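Local coordinates for universal stress protein (Pseudomonas aeruginosa UCBPP-PA14, PDB 7MQ5), which is of unknown function but probably takes part in the bacterial response to stress, at residues Leu29-Thr34 / Glu63-Ser68; Ser68-Trp73 / Ile82-Ala87; Ser76-Ile81 / Asp112-Arg117; Lys104-Thr109 / Met125-Arg130; Leu172-Ala177 / Tyr211-Glu216. One frame throughout, in Å; residues are numbered along the deposited sequence. Where two conformers were deposited one is given.

Contact 1: Leu29-Thr34 / Glu63-Ser68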
# COMPACT_ATOMS: atom_id res chain seq x y z
N LEU A 29 5.07 13.17 -5.64
CA LEU A 29 3.84 13.22 -6.46
C LEU A 29 2.63 13.40 -5.54
O LEU A 29 1.80 14.28 -5.78
CB LEU A 29 3.71 11.95 -7.30
CG LEU A 29 2.51 11.93 -8.24
CD1 LEU A 29 2.67 12.95 -9.35
CD2 LEU A 29 2.31 10.54 -8.82
N ILE A 30 2.57 12.58 -4.49
CA ILE A 30 1.41 12.62 -3.55
C ILE A 30 1.36 13.99 -2.87
O ILE A 30 0.31 14.65 -2.92
CB ILE A 30 1.52 11.48 -2.54
CG1 ILE A 30 1.41 10.10 -3.21
CG2 ILE A 30 0.49 11.65 -1.44
CD1 ILE A 30 1.93 8.97 -2.35
N ALA A 31 2.47 14.41 -2.26
CA ALA A 31 2.47 15.65 -1.45
C ALA A 31 2.32 16.89 -2.35
O ALA A 31 1.87 17.93 -1.84
CB ALA A 31 3.70 15.72 -0.59
N GLY A 32 2.66 16.78 -3.63
CA GLY A 32 2.49 17.91 -4.55
C GLY A 32 1.02 18.27 -4.68
O GLY A 32 0.72 19.45 -4.96
N VAL A 33 0.15 17.29 -4.47
CA VAL A 33 -1.33 17.47 -4.52
C VAL A 33 -1.91 17.63 -3.11
O VAL A 33 -2.68 18.58 -2.90
CB VAL A 33 -1.99 16.30 -5.27
CG1 VAL A 33 -3.51 16.33 -5.16
CG2 VAL A 33 -1.57 16.27 -6.72
N THR A 34 -1.51 16.78 -2.16
CA THR A 34 -2.16 16.79 -0.82
C THR A 34 -1.53 17.79 0.16
O THR A 34 -2.18 18.09 1.18
CB THR A 34 -2.12 15.40 -0.19
OG1 THR A 34 -0.76 15.13 0.17
CG2 THR A 34 -2.68 14.33 -1.09
N GLU A 63 11.10 23.81 -3.56
CA GLU A 63 10.04 23.32 -4.50
C GLU A 63 8.65 23.45 -3.85
O GLU A 63 7.67 23.08 -4.52
CB GLU A 63 10.32 21.87 -4.91
CG GLU A 63 11.55 21.70 -5.79
CD GLU A 63 11.87 20.25 -6.15
OE1 GLU A 63 11.06 19.36 -5.80
OE2 GLU A 63 12.93 20.02 -6.77
N GLY A 64 8.57 23.90 -2.59
CA GLY A 64 7.26 24.13 -1.92
C GLY A 64 6.84 23.05 -0.94
O GLY A 64 5.73 23.16 -0.38
N TYR A 65 7.68 22.04 -0.69
CA TYR A 65 7.29 20.95 0.23
C TYR A 65 7.63 21.32 1.67
O TYR A 65 8.59 22.06 1.93
CB TYR A 65 8.02 19.66 -0.14
CG TYR A 65 7.65 19.10 -1.49
CD1 TYR A 65 6.52 18.33 -1.65
CD2 TYR A 65 8.42 19.36 -2.61
CE1 TYR A 65 6.15 17.83 -2.89
CE2 TYR A 65 8.07 18.85 -3.86
CZ TYR A 65 6.93 18.10 -4.00
OH TYR A 65 6.56 17.60 -5.22
N SER A 66 6.81 20.81 2.59
CA SER A 66 7.09 20.83 4.04
C SER A 66 7.93 19.58 4.32
O SER A 66 7.45 18.47 4.01
CB SER A 66 5.81 20.84 4.82
OG SER A 66 6.05 20.81 6.22
N VAL A 67 9.14 19.75 4.85
CA VAL A 67 10.08 18.60 4.98
C VAL A 67 10.83 18.63 6.31
O VAL A 67 11.26 19.70 6.75
CB VAL A 67 11.12 18.62 3.84
CG1 VAL A 67 12.00 17.38 3.86
CG2 VAL A 67 10.48 18.81 2.48
N SER A 68 11.01 17.46 6.89
CA SER A 68 11.92 17.24 8.05
C SER A 68 12.74 15.99 7.71
O SER A 68 12.34 15.22 6.81
CB SER A 68 11.21 17.12 9.37
OG SER A 68 10.25 16.08 9.37
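Tyr65 reaches across to the last turns of helix 22-34 and touches Ala31 and Gly32. Just ahead of it, Gly64 has a positive phi of 102° and ends helix 50-62 in a Schellman motif. The chain then turns, and Tyr65 leaves it with CG beside its own N (chi1 -65°). Its ring comes at the helix edge-on. Tyr65 CE1 lies 3.7 Å from Gly32 N and 4.0 Å from Ala31 CB, both near the ring plane. Tyr65 CD1 is also 4.0 Å from Ala31 CB. Gly32 has no side chain, and Tyr65 OH lies 4.1 Å from Gly32 CA. The hydroxyl bonds to the carbonyl of Gln28, one turn back in the same helix. That bond probably helps hold the ring in place, while the apolar edge rests on Ala31. Further on, Val67 packs on Ala57 and Leu60 of helix 50-62. The contact is small and partly buried, with 118 Å² of surface shared by the two segments. Tyr65 lies on Leu60 of helix 50-62 and on Leu38 of strand 37-43, and Ala31 also touches Leu38. The tyrosine thus packs between helix 22-34, helix 50-62 and strand 37-43 of the sheet.

Contact 2: Ser68-Trp73 / Ile82-Ala87; sequences STNQAW and IAEQQA
The first step of a beta-alpha-beta crossover, from strand 67-72 to helix 77-88, is bridged by Asn70 and Glu84. Asn70 ND2 donates to Glu84 OE2 at 2.9 Å, with an N-H...acceptor angle of 153°. The acceptor lies close to the amide plane of Asn70. The donor comes to the syn side of the carboxylate, somewhat out of its plane. The amide and carboxylate planes are 25° apart. The other oxygen, Glu84 OE1, stays farther from the amide and lies 4.1 Å from Ala72 CB. Glu84 OE2 also comes within 3.3 Å of Asn70 CB, so the carboxylate rests against the base of the Asn70 side chain. Glu84 starts with CG anti to its N and then bends at chi2 (74°), which swings the carboxylate to the strand. OE2 has a second partner in His39 NE2. Two bonds thus grip this oxygen of a buried glutamate, which would probably favour its charged form. His39 ND1 in turn bonds to Ser68 OG, so a polar chain runs back along the strand. Ala72 and Glu84 both pack on Leu41 of strand 37-43, next to strand 67-72 in the sheet. On another side of helix 77-88, Ile82 meets Leu115 and Phe118 of helix 110-118.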
# COMPACT_ATOMS: atom_id res chain seq x y z
N SER A 68 11.01 17.46 6.89
CA SER A 68 11.92 17.24 8.05
C SER A 68 12.74 15.99 7.71
O SER A 68 12.34 15.22 6.81
CB SER A 68 11.21 17.12 9.37
OG SER A 68 10.25 16.08 9.37
N THR A 69 13.87 15.83 8.37
CA THR A 69 14.76 14.68 8.07
C THR A 69 15.32 14.13 9.38
O THR A 69 15.41 14.85 10.40
CB THR A 69 15.94 15.07 7.17
OG1 THR A 69 16.83 15.94 7.87
CG2 THR A 69 15.53 15.74 5.88
N ASN A 70 15.74 12.88 9.31
CA ASN A 70 16.43 12.27 10.45
C ASN A 70 17.20 11.04 10.00
O ASN A 70 16.82 10.40 9.02
CB ASN A 70 15.46 11.88 11.57
CG ASN A 70 16.17 11.57 12.87
OD1 ASN A 70 17.18 12.17 13.21
ND2 ASN A 70 15.61 10.64 13.62
N GLN A 71 18.26 10.75 10.72
CA GLN A 71 19.02 9.50 10.57
C GLN A 71 18.89 8.78 11.91
O GLN A 71 19.09 9.42 12.95
CB GLN A 71 20.48 9.77 10.22
CG GLN A 71 21.28 8.49 10.09
CD GLN A 71 22.70 8.72 9.65
OE1 GLN A 71 23.07 9.82 9.22
NE2 GLN A 71 23.50 7.67 9.74
N ALA A 72 18.55 7.50 11.88
CA ALA A 72 18.34 6.73 13.12
C ALA A 72 18.71 5.27 12.89
O ALA A 72 18.82 4.81 11.74
CB ALA A 72 16.90 6.84 13.54
N TRP A 73 18.89 4.56 13.99
CA TRP A 73 19.14 3.11 13.93
C TRP A 73 18.90 2.50 15.29
O TRP A 73 19.60 2.88 16.25
CB TRP A 73 20.56 2.74 13.47
CG TRP A 73 20.68 1.25 13.44
CD1 TRP A 73 21.09 0.42 14.44
CD2 TRP A 73 20.19 0.40 12.39
NE1 TRP A 73 20.94 -0.88 14.07
CE2 TRP A 73 20.39 -0.93 12.81
CE3 TRP A 73 19.66 0.64 11.12
CZ2 TRP A 73 20.06 -2.02 12.00
CZ3 TRP A 73 19.33 -0.44 10.32
CH2 TRP A 73 19.52 -1.75 10.76
N ILE A 82 9.44 1.78 11.99
CA ILE A 82 8.19 1.91 12.81
C ILE A 82 8.43 2.89 13.97
O ILE A 82 7.52 3.69 14.25
CB ILE A 82 7.69 0.52 13.24
CG1 ILE A 82 7.21 -0.26 12.01
CG2 ILE A 82 6.61 0.64 14.30
CD1 ILE A 82 6.94 -1.72 12.27
N ALA A 83 9.60 2.86 14.60
CA ALA A 83 9.84 3.82 15.70
C ALA A 83 9.75 5.26 15.16
O ALA A 83 9.25 6.15 15.88
CB ALA A 83 11.17 3.57 16.37
N GLU A 84 10.25 5.49 13.95
CA GLU A 84 10.20 6.85 13.38
C GLU A 84 8.75 7.23 13.06
O GLU A 84 8.35 8.39 13.27
CB GLU A 84 11.09 6.96 12.14
CG GLU A 84 11.49 8.39 11.84
CD GLU A 84 12.53 8.95 12.80
OE1 GLU A 84 13.01 8.21 13.71
OE2 GLU A 84 12.90 10.12 12.60
N GLN A 85 7.98 6.30 12.51
CA GLN A 85 6.54 6.54 12.24
C GLN A 85 5.83 6.94 13.54
O GLN A 85 4.99 7.85 13.52
CB GLN A 85 5.94 5.28 11.61
CG GLN A 85 4.45 5.42 11.30
CD GLN A 85 3.55 5.05 12.45
OE1 GLN A 85 3.90 4.23 13.31
NE2 GLN A 85 2.36 5.62 12.46
N GLN A 86 6.17 6.26 14.63
CA GLN A 86 5.53 6.57 15.94
C GLN A 86 5.95 7.96 16.43
O GLN A 86 5.07 8.73 16.87
CB GLN A 86 5.92 5.48 16.95
CG GLN A 86 5.24 4.15 16.67
CD GLN A 86 3.78 4.23 17.03
OE1 GLN A 86 3.42 4.43 18.19
NE2 GLN A 86 2.93 4.09 16.03
N ALA A 87 7.24 8.27 16.34
CA ALA A 87 7.76 9.57 16.84
C ALA A 87 7.16 10.74 16.06
O ALA A 87 6.83 11.77 16.67
CB ALA A 87 9.26 9.59 16.73

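Contact 3: Ser76-Ile81 / Asp112-Arg117; sequences SLHQTI and DWKLLR
Ser76 OG takes two bonds from Gln79, just where the neighbouring His78 starts to pack on Lys114 and Leu115. Gln79 NE2 reaches Ser76 OG at 2.7 Å and nearly straight (172°), with the hydroxyl in the amide plane. Gln79 N comes to Ser76 OG at 3.2 Å, which makes Ser76 the N-cap of helix 77-88. Ser76 O is also doubly held. Thr80 N and Thr80 OG1 meet Ser76 O from opposite faces of its plane, with OG1 2.7 Å from that oxygen. These bonds fix the first turn that carries His78. His78 CG lies between its backbone N and carbonyl carbon (chi1 74°), which lays the imidazole against Lys114. Lys114 CB sits 3.5 Å from the ring centroid of His78, almost on the ring normal, a CH-pi contact. Further along the lysine, Lys114 CD is 3.5 Å from His78 CE1, and the chain then runs on away from the ring. His78 ND1 bonds to Asp111, which limits rotation of the ring. At its base, His78 CB is 3.7 Å from Leu115 N. One turn on, Ile81 CG2 meets Leu115 CD1 at 3.8 Å, and these side chains cross at about a right angle. Ile81 and Leu115 both lie on Lys95 of strand 92-96. The short helical segments approach to 8.8 Å between axes and cross at -34°, running roughly the same way. Neighbouring helices laid like this on one face of a parallel sheet are consistent with the Rossmann-like alpha/beta fold of the HUP clan, to which the later part of the chain belongs.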
# COMPACT_ATOMS: atom_id res chain seq x y z
N SER A 76 16.87 -3.02 14.24
CA SER A 76 16.68 -3.56 12.87
C SER A 76 16.11 -2.48 11.97
O SER A 76 15.67 -1.43 12.46
CB SER A 76 15.75 -4.75 12.89
OG SER A 76 14.43 -4.33 13.21
N LEU A 77 16.09 -2.76 10.68
CA LEU A 77 15.56 -1.79 9.70
C LEU A 77 14.06 -1.57 9.94
O LEU A 77 13.65 -0.41 10.14
CB LEU A 77 15.86 -2.34 8.30
CG LEU A 77 15.35 -1.50 7.14
CD1 LEU A 77 15.94 -0.11 7.17
CD2 LEU A 77 15.68 -2.18 5.82
N HIS A 78 13.27 -2.63 10.02
CA HIS A 78 11.82 -2.41 10.19
C HIS A 78 11.52 -1.74 11.54
O HIS A 78 10.59 -0.92 11.61
CB HIS A 78 11.02 -3.69 10.00
CG HIS A 78 11.14 -4.66 11.12
ND1 HIS A 78 12.20 -5.53 11.24
CD2 HIS A 78 10.32 -4.89 12.17
CE1 HIS A 78 12.03 -6.27 12.32
NE2 HIS A 78 10.89 -5.89 12.92
N GLN A 79 12.26 -2.08 12.59
CA GLN A 79 11.98 -1.45 13.91
C GLN A 79 12.35 0.04 13.87
O GLN A 79 11.63 0.85 14.49
CB GLN A 79 12.71 -2.20 15.01
CG GLN A 79 12.03 -3.51 15.35
CD GLN A 79 12.83 -4.33 16.31
OE1 GLN A 79 12.47 -4.47 17.48
NE2 GLN A 79 13.96 -4.83 15.84
N THR A 80 13.42 0.38 13.16
CA THR A 80 13.83 1.81 13.05
C THR A 80 12.73 2.59 12.32
O THR A 80 12.35 3.69 12.76
CB THR A 80 15.18 1.93 12.34
OG1 THR A 80 16.16 1.20 13.07
CG2 THR A 80 15.61 3.37 12.21
N ILE A 81 12.22 2.01 11.24
CA ILE A 81 11.14 2.67 10.46
C ILE A 81 9.89 2.84 11.32
O ILE A 81 9.32 3.95 11.34
CB ILE A 81 10.85 1.85 9.19
CG1 ILE A 81 12.08 1.81 8.29
CG2 ILE A 81 9.64 2.39 8.47
CD1 ILE A 81 12.01 0.81 7.17
N ASP A 112 11.33 -6.59 4.94
CA ASP A 112 10.14 -5.93 4.33
C ASP A 112 8.87 -6.58 4.90
O ASP A 112 7.89 -5.88 5.19
CB ASP A 112 10.08 -6.15 2.81
CG ASP A 112 11.05 -5.37 1.94
OD1 ASP A 112 11.45 -4.28 2.35
OD2 ASP A 112 11.37 -5.88 0.80
N TRP A 113 8.89 -7.91 5.03
CA TRP A 113 7.70 -8.62 5.57
C TRP A 113 7.45 -8.21 7.03
O TRP A 113 6.27 -8.06 7.40
CB TRP A 113 7.84 -10.13 5.38
CG TRP A 113 7.30 -10.56 4.05
CD1 TRP A 113 7.96 -11.07 2.97
CD2 TRP A 113 5.94 -10.37 3.64
NE1 TRP A 113 7.07 -11.29 1.95
CE2 TRP A 113 5.83 -10.83 2.31
CE3 TRP A 113 4.81 -9.83 4.26
CZ2 TRP A 113 4.62 -10.83 1.63
CZ3 TRP A 113 3.62 -9.80 3.58
CH2 TRP A 113 3.53 -10.30 2.28
N LYS A 114 8.49 -8.03 7.83
CA LYS A 114 8.28 -7.62 9.24
C LYS A 114 7.72 -6.19 9.27
O LYS A 114 6.86 -5.91 10.10
CB LYS A 114 9.58 -7.78 10.03
CG LYS A 114 9.95 -9.24 10.27
CD LYS A 114 11.25 -9.45 11.01
CE LYS A 114 11.54 -10.92 11.25
NZ LYS A 114 12.86 -11.10 11.88
N LEU A 115 8.19 -5.33 8.37
CA LEU A 115 7.63 -3.96 8.30
C LEU A 115 6.13 -4.05 7.98
O LEU A 115 5.32 -3.37 8.63
CB LEU A 115 8.37 -3.16 7.22
CG LEU A 115 7.79 -1.78 6.94
CD1 LEU A 115 7.82 -0.90 8.17
CD2 LEU A 115 8.52 -1.12 5.78
N LEU A 116 5.78 -4.83 6.96
CA LEU A 116 4.35 -4.92 6.58
C LEU A 116 3.50 -5.54 7.69
O LEU A 116 2.35 -5.14 7.86
CB LEU A 116 4.22 -5.74 5.31
CG LEU A 116 4.74 -5.07 4.05
CD1 LEU A 116 4.68 -6.02 2.87
CD2 LEU A 116 3.98 -3.79 3.75
N ARG A 117 4.05 -6.51 8.41
CA ARG A 117 3.31 -7.18 9.50
C ARG A 117 2.99 -6.19 10.62
O ARG A 117 1.81 -6.07 11.01
CB ARG A 117 4.16 -8.35 9.99
CG ARG A 117 3.55 -9.16 11.11
CD ARG A 117 4.32 -10.46 11.29
NE ARG A 117 4.36 -11.24 10.06
CZ ARG A 117 5.42 -11.47 9.29
NH1 ARG A 117 6.62 -11.02 9.63
NH2 ARG A 117 5.29 -12.19 8.19

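Contact 4: Lys104-Thr109 / Met125-Arg130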
# COMPACT_ATOMS: atom_id res chain seq x y z
N LYS A 104 14.75 -13.76 -8.59
CA LYS A 104 13.45 -13.78 -7.86
C LYS A 104 13.12 -12.32 -7.52
O LYS A 104 12.94 -12.00 -6.33
CB LYS A 104 13.56 -14.66 -6.61
CG LYS A 104 14.00 -16.11 -6.84
CD LYS A 104 14.17 -16.88 -5.55
CE LYS A 104 14.63 -18.31 -5.75
NZ LYS A 104 14.80 -19.01 -4.46
N LYS A 105 13.02 -11.49 -8.56
CA LYS A 105 12.91 -10.01 -8.41
C LYS A 105 11.64 -9.55 -7.70
O LYS A 105 11.68 -8.44 -7.17
CB LYS A 105 12.97 -9.32 -9.78
CG LYS A 105 14.30 -9.44 -10.52
CD LYS A 105 14.31 -8.71 -11.85
CE LYS A 105 15.62 -8.82 -12.59
NZ LYS A 105 16.74 -8.24 -11.82
N ALA A 106 10.55 -10.34 -7.68
CA ALA A 106 9.29 -9.85 -7.06
C ALA A 106 9.16 -10.21 -5.57
O ALA A 106 8.31 -9.62 -4.90
CB ALA A 106 8.10 -10.36 -7.83
N ILE A 107 10.04 -11.07 -5.07
CA ILE A 107 9.98 -11.56 -3.66
C ILE A 107 10.41 -10.46 -2.68
O ILE A 107 11.55 -9.97 -2.80
CB ILE A 107 10.86 -12.82 -3.51
CG1 ILE A 107 10.49 -13.90 -4.52
CG2 ILE A 107 10.82 -13.34 -2.08
CD1 ILE A 107 9.07 -14.41 -4.41
N LEU A 108 9.55 -10.13 -1.71
CA LEU A 108 9.94 -9.11 -0.69
C LEU A 108 10.97 -9.72 0.26
O LEU A 108 10.96 -10.95 0.49
CB LEU A 108 8.71 -8.66 0.10
CG LEU A 108 7.55 -8.08 -0.70
CD1 LEU A 108 6.50 -7.54 0.26
CD2 LEU A 108 7.99 -6.99 -1.67
N THR A 109 11.82 -8.88 0.83
CA THR A 109 12.82 -9.38 1.79
C THR A 109 12.16 -9.74 3.12
O THR A 109 11.08 -9.25 3.44
CB THR A 109 13.91 -8.34 2.06
OG1 THR A 109 13.37 -7.28 2.85
CG2 THR A 109 14.52 -7.81 0.77
N MSE A 125 4.72 -0.04 -0.71
CA MSE A 125 5.93 -0.69 -1.15
C MSE A 125 6.08 -0.42 -2.64
O MSE A 125 5.24 -0.88 -3.42
CB MSE A 125 5.83 -2.21 -0.95
CG MSE A 125 5.74 -2.65 0.49
SE MSE A 125 7.35 -2.22 1.53
CE MSE A 125 8.68 -3.06 0.36
N THR A 126 7.09 0.35 -3.04
CA THR A 126 7.25 0.64 -4.46
C THR A 126 8.03 -0.50 -5.11
O THR A 126 9.08 -0.89 -4.59
CB THR A 126 7.84 2.04 -4.71
OG1 THR A 126 9.25 2.08 -4.47
CG2 THR A 126 7.17 3.11 -3.88
N LYS A 127 7.50 -1.03 -6.22
CA LYS A 127 8.14 -2.19 -6.89
C LYS A 127 8.46 -1.91 -8.36
O LYS A 127 9.12 -2.77 -8.97
CB LYS A 127 7.26 -3.43 -6.78
CG LYS A 127 6.90 -3.85 -5.36
CD LYS A 127 6.19 -5.19 -5.27
CE LYS A 127 7.15 -6.35 -5.44
NZ LYS A 127 6.44 -7.65 -5.41
N THR A 128 8.00 -0.80 -8.91
CA THR A 128 8.26 -0.48 -10.33
C THR A 128 8.81 0.94 -10.43
O THR A 128 8.50 1.75 -9.55
CB THR A 128 7.00 -0.65 -11.19
OG1 THR A 128 7.34 -0.38 -12.55
CG2 THR A 128 5.86 0.25 -10.77
N ALA A 129 9.60 1.20 -11.46
CA ALA A 129 10.11 2.57 -11.70
C ALA A 129 9.16 3.33 -12.62
O ALA A 129 9.40 4.53 -12.83
CB ALA A 129 11.49 2.52 -12.28
N ARG A 130 8.14 2.66 -13.14
CA ARG A 130 7.20 3.37 -14.04
C ARG A 130 6.54 4.53 -13.30
O ARG A 130 6.17 4.39 -12.14
CB ARG A 130 6.12 2.41 -14.55
CG ARG A 130 6.63 1.36 -15.51
CD ARG A 130 5.48 0.44 -15.86
NE ARG A 130 5.18 -0.48 -14.77
CZ ARG A 130 3.97 -0.91 -14.43
NH1 ARG A 130 2.90 -0.42 -15.03
NH2 ARG A 130 3.82 -1.78 -13.45
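The flat group here is the peptide carbonyl of Ala106, which Lys127 meets in the carbonyl plane and on a lone pair. Lys127 NZ donates to Ala106 O at 2.8 Å, with a C=O...donor angle of 135°. The lysine bends at chi3 (77°), which brings the amine round to the loop. Its NZ also bonds to the carbonyls of Leu264 and Leu267, so three backbone oxygens hold it. These probably help to balance its positive charge. The aliphatic part of the chain is used too. Lys127 CE lies 3.9 Å from Leu108 CD2, and the two side chains cross at about a right angle. Met125, built as selenomethionine, has CE 4.5 Å from Leu108 CD2 in one of its two conformers, a loose contact. Ala106 sits in a type I turn from Lys104 to Ile107. Past the turn, Thr109 caps helix 110-118. The contact joins the loop that leads from strand 92-96 into helix 110-118 with the C-terminal end of strand 123-126. Rossmann-like folds of the HUP clan often bind ligands at this end of the sheet, but no ligand role is established for these residues.

Contact 5: Leu172-Ala177 / Tyr211-Glu216; sequences LHVISA and YGFSDE
The apolar contacts centre on the ring of Phe213, which lies against Val174 and Leu172 of strand 171-178. Val174 CG2 stands over one face, 3.7 Å from the centroid of the Phe213 ring and 21° off its normal. This CH-pi contact is offset to the rim, where Val174 CG2 is 3.5 Å from Phe213 CZ. Leu172 comes instead at the edge, in the ring plane, with CD2 3.6 Å from Phe213 CE1. The opposite face of the ring has Tyr211 O above its centre, 3.8 Å from the plane. Gly212, with positive phi, forms the Schellman motif that ends helix 193-211, and the chain folds back there. The polar link is a water. Water 1 donates to Glu216 O at 2.6 Å and also bonds His173 ND1 at 2.7 Å, in the plane of the imidazole. Gln217 adds bonds to the strand, from its side chain to Leu172 O and from its backbone to Val174. Phe213 also touches Ile158 of helix 148-167. The contact is thus apolar where Phe213 of the loop packs on strand 171-178, and polar at its rim, where a water joins Glu216 O to His173.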
# COMPACT_ATOMS: atom_id res chain seq x y z
N LEU A 172 -8.98 4.15 -12.65
CA LEU A 172 -9.25 3.21 -11.54
C LEU A 172 -9.96 1.95 -12.07
O LEU A 172 -10.92 2.07 -12.85
CB LEU A 172 -10.11 3.94 -10.51
CG LEU A 172 -10.58 3.11 -9.33
CD1 LEU A 172 -9.40 2.62 -8.51
CD2 LEU A 172 -11.55 3.91 -8.47
N HIS A 173 -9.51 0.80 -11.60
CA HIS A 173 -10.01 -0.54 -11.96
C HIS A 173 -10.19 -1.34 -10.66
O HIS A 173 -9.44 -1.08 -9.70
CB HIS A 173 -9.05 -1.19 -12.98
CG HIS A 173 -8.69 -0.26 -14.11
ND1 HIS A 173 -9.28 -0.33 -15.37
CD2 HIS A 173 -7.85 0.80 -14.15
CE1 HIS A 173 -8.80 0.63 -16.13
NE2 HIS A 173 -7.92 1.35 -15.40
N VAL A 174 -11.12 -2.28 -10.66
CA VAL A 174 -11.37 -3.12 -9.46
C VAL A 174 -11.35 -4.60 -9.85
O VAL A 174 -11.95 -4.95 -10.87
CB VAL A 174 -12.72 -2.76 -8.81
CG1 VAL A 174 -13.01 -3.62 -7.60
CG2 VAL A 174 -12.79 -1.28 -8.46
N ILE A 175 -10.68 -5.43 -9.05
CA ILE A 175 -10.71 -6.91 -9.23
C ILE A 175 -11.40 -7.49 -7.99
O ILE A 175 -10.99 -7.18 -6.85
CB ILE A 175 -9.32 -7.53 -9.47
CG1 ILE A 175 -9.36 -9.07 -9.56
CG2 ILE A 175 -8.32 -7.09 -8.41
CD1 ILE A 175 -10.26 -9.62 -10.63
N SER A 176 -12.46 -8.24 -8.25
CA SER A 176 -13.18 -8.99 -7.21
C SER A 176 -12.98 -10.47 -7.51
O SER A 176 -13.43 -10.92 -8.57
CB SER A 176 -14.65 -8.65 -7.16
OG SER A 176 -15.30 -9.38 -6.13
N ALA A 177 -12.26 -11.15 -6.63
CA ALA A 177 -11.98 -12.59 -6.81
C ALA A 177 -12.74 -13.33 -5.72
O ALA A 177 -12.42 -13.13 -4.52
CB ALA A 177 -10.50 -12.86 -6.78
N TYR A 211 -20.61 2.32 -5.59
CA TYR A 211 -19.28 2.89 -5.90
C TYR A 211 -19.18 3.47 -7.32
O TYR A 211 -18.08 3.94 -7.69
CB TYR A 211 -18.22 1.84 -5.59
CG TYR A 211 -18.00 1.61 -4.12
CD1 TYR A 211 -17.25 2.51 -3.39
CD2 TYR A 211 -18.53 0.52 -3.45
CE1 TYR A 211 -17.01 2.34 -2.04
CE2 TYR A 211 -18.30 0.33 -2.10
CZ TYR A 211 -17.54 1.25 -1.38
OH TYR A 211 -17.30 1.09 -0.04
N GLY A 212 -20.26 3.44 -8.09
CA GLY A 212 -20.25 4.08 -9.42
C GLY A 212 -19.20 3.52 -10.36
O GLY A 212 -18.46 4.32 -10.99
N PHE A 213 -19.13 2.19 -10.47
CA PHE A 213 -18.17 1.56 -11.41
C PHE A 213 -18.87 1.10 -12.68
O PHE A 213 -19.98 0.56 -12.60
CB PHE A 213 -17.47 0.38 -10.74
CG PHE A 213 -16.51 0.81 -9.66
CD1 PHE A 213 -15.46 1.67 -9.96
CD2 PHE A 213 -16.61 0.31 -8.37
CE1 PHE A 213 -14.56 2.06 -8.99
CE2 PHE A 213 -15.68 0.70 -7.40
CZ PHE A 213 -14.69 1.59 -7.70
N SER A 214 -18.21 1.30 -13.82
CA SER A 214 -18.70 0.80 -15.12
C SER A 214 -18.44 -0.71 -15.18
O SER A 214 -17.61 -1.21 -14.40
CB SER A 214 -17.99 1.47 -16.26
OG SER A 214 -16.63 1.06 -16.31
N ASP A 215 -19.08 -1.39 -16.12
CA ASP A 215 -18.80 -2.84 -16.30
C ASP A 215 -17.32 -3.02 -16.67
O ASP A 215 -16.71 -4.01 -16.23
CB ASP A 215 -19.67 -3.44 -17.41
CG ASP A 215 -21.16 -3.45 -17.13
OD1 ASP A 215 -21.56 -3.29 -15.97
OD2 ASP A 215 -21.92 -3.64 -18.10
N GLU A 216 -16.77 -2.07 -17.44
CA GLU A 216 -15.38 -2.11 -17.98
C GLU A 216 -14.33 -1.91 -16.86
O GLU A 216 -13.18 -2.35 -17.05
CB GLU A 216 -15.23 -1.08 -19.09
CG GLU A 216 -16.02 -1.41 -20.36
CD GLU A 216 -17.54 -1.32 -20.30
OE1 GLU A 216 -18.08 -0.45 -19.57
OE2 GLU A 216 -18.20 -2.11 -21.02
O HOH W 1 -10.69 -2.41 -16.44

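In the fold
From the N terminus, contact 1 comes first and closes the loop from helix 22-34 through strand 37-43 and helix 50-62. Contact 2 takes over at the shared Ser68 and closes the short turn from strand 67-72 to helix 77-88. Contact 3 crosses contact 2 along the chain and touches it, as both use that helix. It ties helix 77-88 to helix 110-118. Contact 4 crosses contact 3 in turn, touching it through Leu108 and Met125, and closes the path from the loop before helix 110-118, through that helix, to strand 123-126. Contact 5 stands apart, about 37 Å from contact 2 between centres, near the other end of the ten-stranded sheet.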